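Local coordinates for protein EreC (Klebsiella pneumoniae, PDB 6XCQ) that probably inactivates macrolide antibiotics such as erythromycin by hydrolysing their lactone ester, and so confers macrolide resistance on its host, at residues R34-L39 with F47-I52; L40-L45 with F75-A80; E390-T395 with V425-A430. The protein carries 1 engineered substitution. One frame throughout, in Å; residues are numbered along the deposited sequence. Where two conformers were deposited one is given.

Contact 1. Residues R34-L39 with F47-I52; sequences RTTRTL and FNEFEI
E49 meets T36, R37 and T38 because its side chain leaves the backbone with CG opposite the carbonyl carbon (chi1 -57°) and then runs on extended, delivering the carboxylate into the bend where the strand holding T36 ends. T36 answers with OG1 turned away from its own backbone N, which sets the hydroxyl over the carboxylate, 2.8 Å from E49 OE1. T38 adds two bonds to the same oxygen. Its backbone N lies 2.9 Å from E49 OE1 on the syn lone pair, and T38 OG1 comes in from above the carboxylate plane, 2.7 Å from E49 OE1. D46 N also bonds to T38 OG1, so the hydroxyl links E49 to the loop before the 3-10 segment. Three donors thus grip one oxygen, while the backbone N of R37 holds the other at 2.9 Å from E49 OE2. Together these bonds fix the rotation of the carboxylate and would tend to stabilise its charge.

The aliphatic part of E49 packs against R34. In the conformer described, the guanidinium lies with one face over CA and CG of E49. R34 NH1 is 4.2 Å from E49 OE2, an approach of opposite charges only, because that oxygen lies well out of the guanidinium plane. A water in that plane accepts from R34 NH1 and donates to E49 OE2 at 2.7 Å. Next to this polar cluster, L39 CD1 reaches the edge of the F50 ring, 3.6 Å from F50 CE1.

By taking the N-H groups of R37 and T38 just past the strand end, E49 ties the 3-10 segment to the outermost strand 33-36. That strand pairs with strand 392-396, whose L394 touches F50 and I52, while L39 reaches A78 of helix 73-90 and R37 forms a salt bridge with D391.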
loop_
_atom_site.group_PDB
_atom_site.type_symbol
_atom_site.label_atom_id
_atom_site.label_comp_id
_atom_site.label_asym_id
_atom_site.label_seq_id
_atom_site.Cartn_x
_atom_site.Cartn_y
_atom_site.Cartn_z
ATOM N N ARG A 34 21.851 -2.278 15.037
ATOM C CA ARG A 34 22.955 -1.792 14.223
ATOM C C ARG A 34 22.725 -0.324 13.890
ATOM O O ARG A 34 21.635 0.049 13.457
ATOM C CB ARG A 34 23.093 -2.621 12.942
ATOM C CG ARG A 34 24.194 -2.152 12.000
ATOM C CD ARG A 34 25.574 -2.363 12.609
ATOM N NE ARG A 34 26.584 -2.567 11.573
ATOM C CZ ARG A 34 27.299 -1.592 11.018
ATOM N NH1 ARG A 34 27.125 -0.334 11.405
ATOM N NH2 ARG A 34 28.190 -1.877 10.077
ATOM N N THR A 35 23.744 0.505 14.097
ATOM C CA THR A 35 23.687 1.886 13.638
ATOM C C THR A 35 23.978 1.910 12.144
ATOM O O THR A 35 24.942 1.292 11.684
ATOM C CB THR A 35 24.709 2.748 14.388
ATOM O OG1 THR A 35 24.337 2.852 15.764
ATOM C CG2 THR A 35 24.789 4.145 13.796
ATOM N N THR A 36 23.130 2.578 11.368
ATOM C CA THR A 36 23.355 2.655 9.925
ATOM C C THR A 36 23.557 4.111 9.545
ATOM O O THR A 36 22.620 4.916 9.611
ATOM C CB THR A 36 22.219 2.023 9.122
ATOM O OG1 THR A 36 22.360 2.407 7.747
ATOM C CG2 THR A 36 20.850 2.439 9.643
ATOM N N ARG A 37 24.783 4.445 9.147
ATOM C CA ARG A 37 25.094 5.812 8.749
ATOM C C ARG A 37 24.768 6.098 7.287
ATOM O O ARG A 37 24.667 7.268 6.906
ATOM C CB ARG A 37 26.569 6.097 9.051
ATOM C CG ARG A 37 26.892 5.634 10.465
ATOM C CD ARG A 37 28.090 6.262 11.097
ATOM N NE ARG A 37 28.360 5.556 12.347
ATOM C CZ ARG A 37 27.830 5.881 13.527
ATOM N NH1 ARG A 37 27.019 6.933 13.644
ATOM N NH2 ARG A 37 28.132 5.164 14.598
ATOM N N THR A 38 24.571 5.074 6.467
ATOM C CA THR A 38 24.330 5.298 5.050
ATOM C C THR A 38 22.866 5.115 4.656
ATOM O O THR A 38 22.536 5.286 3.477
ATOM C CB THR A 38 25.232 4.382 4.202
ATOM O OG1 THR A 38 24.829 3.011 4.326
ATOM C CG2 THR A 38 26.696 4.523 4.646
ATOM N N LEU A 39 21.974 4.824 5.614
ATOM C CA LEU A 39 20.594 4.476 5.264
ATOM C C LEU A 39 19.918 5.577 4.454
ATOM O O LEU A 39 19.155 5.292 3.522
ATOM C CB LEU A 39 19.780 4.188 6.522
ATOM C CG LEU A 39 18.284 3.906 6.309
ATOM C CD1 LEU A 39 18.066 2.525 5.713
ATOM C CD2 LEU A 39 17.505 4.050 7.610
ATOM N N PHE A 47 26.633 -1.771 2.366
ATOM C CA PHE A 47 25.789 -2.945 2.554
ATOM C C PHE A 47 26.126 -3.711 3.827
ATOM O O PHE A 47 25.306 -4.518 4.274
ATOM C CB PHE A 47 25.872 -3.870 1.328
ATOM C CG PHE A 47 25.089 -3.367 0.133
ATOM C CD1 PHE A 47 25.669 -2.510 -0.787
ATOM C CD2 PHE A 47 23.772 -3.737 -0.058
ATOM C CE1 PHE A 47 24.945 -2.035 -1.873
ATOM C CE2 PHE A 47 23.047 -3.271 -1.151
ATOM C CZ PHE A 47 23.631 -2.420 -2.055
ATOM N N ASN A 48 27.290 -3.468 4.445
ATOM C CA ASN A 48 27.582 -4.144 5.708
ATOM C C ASN A 48 26.593 -3.752 6.786
ATOM O O ASN A 48 26.336 -4.542 7.702
ATOM C CB ASN A 48 29.000 -3.829 6.193
ATOM C CG ASN A 48 30.047 -4.272 5.213
ATOM O OD1 ASN A 48 30.301 -5.460 5.072
ATOM N ND2 ASN A 48 30.638 -3.319 4.500
ATOM N N GLU A 49 26.041 -2.534 6.708
ATOM C CA GLU A 49 25.133 -2.063 7.751
ATOM C C GLU A 49 23.801 -2.814 7.748
ATOM O O GLU A 49 23.079 -2.769 8.746
ATOM C CB GLU A 49 24.898 -0.557 7.598
ATOM C CG GLU A 49 26.178 0.256 7.620
ATOM C CD GLU A 49 25.936 1.765 7.579
ATOM O OE1 GLU A 49 25.015 2.234 6.879
ATOM O OE2 GLU A 49 26.666 2.489 8.276
ATOM N N PHE A 50 23.468 -3.511 6.664
ATOM C CA PHE A 50 22.205 -4.236 6.568
ATOM C C PHE A 50 22.372 -5.743 6.730
ATOM O O PHE A 50 21.396 -6.487 6.580
ATOM C CB PHE A 50 21.517 -3.875 5.245
ATOM C CG PHE A 50 21.408 -2.387 5.047
ATOM C CD1 PHE A 50 20.401 -1.671 5.668
ATOM C CD2 PHE A 50 22.369 -1.694 4.323
ATOM C CE1 PHE A 50 20.329 -0.292 5.545
ATOM C CE2 PHE A 50 22.302 -0.316 4.188
ATOM C CZ PHE A 50 21.281 0.389 4.805
ATOM N N GLU A 51 23.577 -6.210 7.079
ATOM C CA GLU A 51 23.804 -7.650 7.214
ATOM C C GLU A 51 22.926 -8.249 8.295
ATOM O O GLU A 51 22.616 -9.444 8.252
ATOM C CB GLU A 51 25.277 -7.941 7.521
ATOM N N ILE A 52 22.517 -7.432 9.270
ATOM C CA ILE A 52 21.637 -7.886 10.340
ATOM C C ILE A 52 20.315 -8.428 9.800
ATOM O O ILE A 52 19.665 -9.247 10.459
ATOM C CB ILE A 52 21.436 -6.714 11.330
ATOM C CG1 ILE A 52 20.535 -7.077 12.496
ATOM C CG2 ILE A 52 20.872 -5.502 10.625
ATOM C CD1 ILE A 52 20.266 -5.877 13.392
HETATM O O HOH W 1 28.488 1.473 10.035
#

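Contact 2. Residues L40-L45 with F75-A80; sequences LQPQKL and FSLARA
L77 points from its helix at the L40-P42 loop and can be followed outward atom by atom. Its CB meets the branch of L40, 4.0 Å from L40 CD2. CG, set opposite the carbonyl carbon (chi1 -81°), comes beside the carbonyl oxygen of L40. Both methyls then face that oxygen: L77 CD1 is 3.6 Å from L40 O, and CD2 lies nearly as close while also touching the proline ring, 3.8 Å from P42 CD.

The L40 side chain crosses that of L77 at about a right angle, and its CD2 continues along the helix surface to A78, where it lies 4.4 Å from A78 CB. P42 takes the next turn of the helix. Its CG rests 3.9 Å from A80 CB and is 3.7 Å from L77 O; the ring rests against both L77 and A80, three residues apart on the helix. The backbones come closest at L40 and L77, whose CA atoms are 5.2 Å apart.

Beyond the two segments, A80 also touches W138 of helix 126-146, and P42 O accepts a hydrogen bond from R84, so the polar tie is made farther along helix 73-90. Between the segments themselves no hydrogen bond forms: methyls, methylenes and the proline ring do the joining, and here the loop meets the helix by the burial of apolar surface.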
loop_
_atom_site.group_PDB
_atom_site.type_symbol
_atom_site.label_atom_id
_atom_site.label_comp_id
_atom_site.label_asym_id
_atom_site.label_seq_id
_atom_site.Cartn_x
_atom_site.Cartn_y
_atom_site.Cartn_z
ATOM N N LEU A 40 20.185 6.840 4.779
ATOM C CA LEU A 40 19.517 7.931 4.088
ATOM C C LEU A 40 20.289 8.406 2.867
ATOM O O LEU A 40 19.975 9.465 2.319
ATOM C CB LEU A 40 19.270 9.091 5.054
ATOM C CG LEU A 40 18.467 8.688 6.297
ATOM C CD1 LEU A 40 18.389 9.843 7.280
ATOM C CD2 LEU A 40 17.068 8.168 5.937
ATOM N N GLN A 41 21.276 7.638 2.417
ATOM C CA GLN A 41 22.085 7.995 1.253
ATOM C C GLN A 41 22.121 6.811 0.298
ATOM O O GLN A 41 23.125 6.091 0.216
ATOM C CB GLN A 41 23.481 8.447 1.691
ATOM C CG GLN A 41 23.397 9.560 2.739
ATOM C CD GLN A 41 24.731 10.191 3.044
ATOM O OE1 GLN A 41 25.586 10.296 2.169
ATOM N NE2 GLN A 41 24.920 10.617 4.294
ATOM N N PRO A 42 21.037 6.595 -0.460
ATOM C CA PRO A 42 20.958 5.403 -1.321
ATOM C C PRO A 42 22.094 5.274 -2.323
ATOM O O PRO A 42 22.433 4.152 -2.714
ATOM C CB PRO A 42 19.612 5.583 -2.040
ATOM C CG PRO A 42 18.839 6.550 -1.213
ATOM C CD PRO A 42 19.842 7.448 -0.575
ATOM N N GLN A 43 22.672 6.389 -2.766
ATOM C CA GLN A 43 23.773 6.360 -3.717
ATOM C C GLN A 43 25.100 5.955 -3.091
ATOM O O GLN A 43 25.990 5.503 -3.817
ATOM C CB GLN A 43 23.918 7.727 -4.379
ATOM C CG GLN A 43 23.068 7.876 -5.623
ATOM C CD GLN A 43 21.590 7.629 -5.355
ATOM O OE1 GLN A 43 21.023 6.623 -5.799
ATOM N NE2 GLN A 43 20.957 8.554 -4.641
ATOM N N LYS A 44 25.250 6.103 -1.773
ATOM C CA LYS A 44 26.490 5.769 -1.074
ATOM C C LYS A 44 26.262 4.671 -0.042
ATOM O O LYS A 44 26.733 4.786 1.089
ATOM C CB LYS A 44 27.075 6.994 -0.358
ATOM C CG LYS A 44 27.246 8.250 -1.200
ATOM C CD LYS A 44 28.722 8.598 -1.362
ATOM N N LEU A 45 25.564 3.602 -0.411
ATOM C CA LEU A 45 25.135 2.614 0.570
ATOM C C LEU A 45 26.289 1.712 1.001
ATOM O O LEU A 45 27.046 1.215 0.166
ATOM C CB LEU A 45 24.004 1.761 -0.003
ATOM C CG LEU A 45 23.078 1.189 1.064
ATOM C CD1 LEU A 45 22.360 2.330 1.741
ATOM C CD2 LEU A 45 22.087 0.229 0.455
ATOM N N PHE A 75 11.564 8.731 5.037
ATOM C CA PHE A 75 11.086 7.380 4.800
ATOM C C PHE A 75 11.236 6.996 3.332
ATOM O O PHE A 75 11.539 5.839 3.038
ATOM C CB PHE A 75 9.640 7.229 5.292
ATOM C CG PHE A 75 9.513 7.248 6.804
ATOM C CD1 PHE A 75 10.549 6.803 7.605
ATOM C CD2 PHE A 75 8.366 7.721 7.414
ATOM C CE1 PHE A 75 10.436 6.812 8.990
ATOM C CE2 PHE A 75 8.247 7.745 8.797
ATOM C CZ PHE A 75 9.279 7.281 9.581
ATOM N N SER A 76 11.093 7.949 2.398
ATOM C CA SER A 76 11.372 7.616 1.001
ATOM C C SER A 76 12.846 7.292 0.801
ATOM O O SER A 76 13.182 6.336 0.092
ATOM C CB SER A 76 10.935 8.747 0.067
ATOM O OG SER A 76 9.530 8.883 0.081
ATOM N N LEU A 77 13.732 8.059 1.437
ATOM C CA LEU A 77 15.159 7.773 1.339
ATOM C C LEU A 77 15.482 6.372 1.848
ATOM O O LEU A 77 16.197 5.610 1.184
ATOM C CB LEU A 77 15.959 8.822 2.117
ATOM C CG LEU A 77 16.177 10.130 1.364
ATOM C CD1 LEU A 77 16.794 11.190 2.284
ATOM C CD2 LEU A 77 17.049 9.901 0.120
ATOM N N ALA A 78 14.980 6.024 3.041
ATOM C CA ALA A 78 15.266 4.706 3.602
ATOM C C ALA A 78 14.670 3.601 2.743
ATOM O O ALA A 78 15.262 2.526 2.617
ATOM C CB ALA A 78 14.739 4.594 5.036
ATOM N N ARG A 79 13.493 3.838 2.159
ATOM C CA ARG A 79 12.903 2.829 1.281
ATOM C C ARG A 79 13.785 2.580 0.067
ATOM O O ARG A 79 14.010 1.429 -0.317
ATOM C CB ARG A 79 11.507 3.252 0.833
ATOM C CG ARG A 79 10.455 3.041 1.883
ATOM C CD ARG A 79 9.112 3.531 1.411
ATOM N NE ARG A 79 8.055 2.892 2.180
ATOM C CZ ARG A 79 6.762 3.124 2.012
ATOM N NH1 ARG A 79 6.356 3.997 1.098
ATOM N NH2 ARG A 79 5.877 2.479 2.763
ATOM N N ALA A 80 14.300 3.649 -0.546
ATOM C CA ALA A 80 15.168 3.474 -1.703
ATOM C C ALA A 80 16.407 2.671 -1.336
ATOM O O ALA A 80 16.829 1.784 -2.090
ATOM C CB ALA A 80 15.555 4.833 -2.284
#

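Contact 3. Residues E390-T395 with V425-A430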
loop_
_atom_site.group_PDB
_atom_site.type_symbol
_atom_site.label_atom_id
_atom_site.label_comp_id
_atom_site.label_asym_id
_atom_site.label_seq_id
_atom_site.Cartn_x
_atom_site.Cartn_y
_atom_site.Cartn_z
ATOM N N GLU A 390 22.181 9.583 17.173
ATOM C CA GLU A 390 23.060 10.284 16.240
ATOM C C GLU A 390 22.634 10.060 14.790
ATOM O O GLU A 390 22.261 11.010 14.086
ATOM C CB GLU A 390 24.499 9.829 16.473
ATOM C CG GLU A 390 25.485 10.284 15.447
ATOM C CD GLU A 390 26.775 10.678 16.096
ATOM O OE1 GLU A 390 27.014 11.891 16.221
ATOM O OE2 GLU A 390 27.524 9.777 16.519
ATOM N N ASP A 391 22.697 8.815 14.318
ATOM C CA ASP A 391 22.271 8.497 12.952
ATOM C C ASP A 391 21.056 7.564 12.993
ATOM O O ASP A 391 20.368 7.505 14.016
ATOM C CB ASP A 391 23.429 7.867 12.163
ATOM C CG ASP A 391 24.486 8.890 11.740
ATOM O OD1 ASP A 391 24.124 9.989 11.271
ATOM O OD2 ASP A 391 25.688 8.578 11.861
ATOM N N SER A 392 20.783 6.820 11.910
ATOM C CA SER A 392 19.659 5.893 11.909
ATOM C C SER A 392 20.035 4.549 12.516
ATOM O O SER A 392 21.202 4.225 12.717
ATOM C CB SER A 392 19.126 5.648 10.496
ATOM O OG SER A 392 18.827 6.860 9.853
ATOM N N CYS A 393 19.017 3.721 12.721
ATOM C CA CYS A 393 19.197 2.487 13.463
ATOM C C CYS A 393 18.340 1.383 12.853
ATOM O O CYS A 393 17.220 1.624 12.406
ATOM C CB CYS A 393 18.834 2.702 14.936
ATOM S SG CYS A 393 19.051 1.232 15.964
ATOM N N LEU A 394 18.863 0.160 12.877
ATOM C CA LEU A 394 18.146 -1.021 12.409
ATOM C C LEU A 394 18.203 -2.086 13.495
ATOM O O LEU A 394 19.294 -2.424 13.965
ATOM C CB LEU A 394 18.778 -1.535 11.114
ATOM C CG LEU A 394 18.255 -2.767 10.396
ATOM C CD1 LEU A 394 16.778 -2.616 10.095
ATOM C CD2 LEU A 394 19.048 -2.921 9.117
ATOM N N THR A 395 17.038 -2.614 13.893
ATOM C CA THR A 395 16.942 -3.554 14.999
ATOM C C THR A 395 15.978 -4.679 14.653
ATOM O O THR A 395 14.954 -4.456 14.001
ATOM C CB THR A 395 16.496 -2.863 16.307
ATOM O OG1 THR A 395 16.636 -3.777 17.402
ATOM C CG2 THR A 395 15.047 -2.416 16.256
ATOM N N VAL A 425 13.240 -0.048 11.414
ATOM C CA VAL A 425 14.133 0.979 10.886
ATOM C C VAL A 425 13.724 2.298 11.519
ATOM O O VAL A 425 12.547 2.671 11.472
ATOM C CB VAL A 425 14.034 1.034 9.349
ATOM C CG1 VAL A 425 14.771 2.211 8.763
ATOM C CG2 VAL A 425 14.520 -0.270 8.740
ATOM N N CYS A 426 14.682 3.016 12.097
ATOM C CA CYS A 426 14.355 4.259 12.782
ATOM C C CYS A 426 15.299 5.361 12.316
ATOM O O CYS A 426 16.520 5.216 12.423
ATOM C CB CYS A 426 14.429 4.064 14.298
ATOM S SG CYS A 426 13.945 5.547 15.230
ATOM N N VAL A 427 14.737 6.439 11.771
ATOM C CA VAL A 427 15.517 7.549 11.220
ATOM C C VAL A 427 15.483 8.714 12.210
ATOM O O VAL A 427 14.661 8.714 13.136
ATOM C CB VAL A 427 14.991 7.953 9.831
ATOM C CG1 VAL A 427 15.048 6.747 8.864
ATOM C CG2 VAL A 427 13.559 8.507 9.937
ATOM N N PRO A 428 16.365 9.712 12.082
ATOM C CA PRO A 428 16.450 10.736 13.135
ATOM C C PRO A 428 15.301 11.730 13.139
ATOM O O PRO A 428 15.032 12.336 14.185
ATOM C CB PRO A 428 17.788 11.438 12.833
ATOM C CG PRO A 428 18.592 10.433 12.075
ATOM C CD PRO A 428 17.562 9.721 11.217
ATOM N N SER A 429 14.625 11.929 12.014
ATOM C CA SER A 429 13.638 12.993 11.893
ATOM C C SER A 429 12.676 12.597 10.787
ATOM O O SER A 429 12.974 11.713 9.981
ATOM C CB SER A 429 14.309 14.339 11.580
ATOM O OG SER A 429 15.097 14.213 10.402
ATOM N N ALA A 430 11.511 13.263 10.745
ATOM C CA ALA A 430 10.474 12.916 9.755
ATOM C C ALA A 430 9.869 14.200 9.180
ATOM O O ALA A 430 8.791 14.637 9.581
ATOM C CB ALA A 430 9.392 12.014 10.369
#
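L394 and V425 meet through single methyls, L394 CD1 lying 3.5 Å from V425 CG2 in the conformer described. The leucine places CG opposite its backbone N (chi1 179°) and bends at chi2, which returns CD1 toward the neighbouring strand, while V425 offers the methyl that stands beside its own N. They form a non-hydrogen-bonded antiparallel pair, and on their face V425 is packed by L39 and by L82 of helix 73-90.

On the other face sit C393 and C426, both with SG opposite the backbone N. They do not bond to each other: C393 is joined by a disulfide to C387, at the end of helix 379-387. Their backbones form the hydrogen-bonded pair, with C393 N 2.9 Å from C426 O and C426 N equally far from C393 O, both in the carbonyl plane.

At the end of the pairing S392 turns OG beside its own backbone N and lays it against the proline ring, 3.4 Å from P428 CD. In this mixed sheet, then, two reciprocal backbone bonds set the register, the methyls of L394 and V425 pack on one face, and a covalent bond on the other ties strand 392-396 to the helix before it.

Contact 3 is the most sheet-like of the three and largely buried, relying on backbone pairing and apolar side chains. Contact 1 lies at the outer border of the same sheet, where strand 33-36 adjoins 392-396, and is only partly buried; there a carboxylate gripped by several donors, with a bridging water, works beside apolar packing such as L39 on F50. Contact 2, buried but lacking hydrogen bonds between its segments, sets the loop running between the two segments of contact 1 against helix 73-90. L39 joins all three by touching both A78 and V425, and L40 CD2 reaches V427 CG1 at 3.8 Å. Side-chain polar bonds thus lie at the sheet margin, backbone pairing within the sheet, and apolar packing between loop and helix.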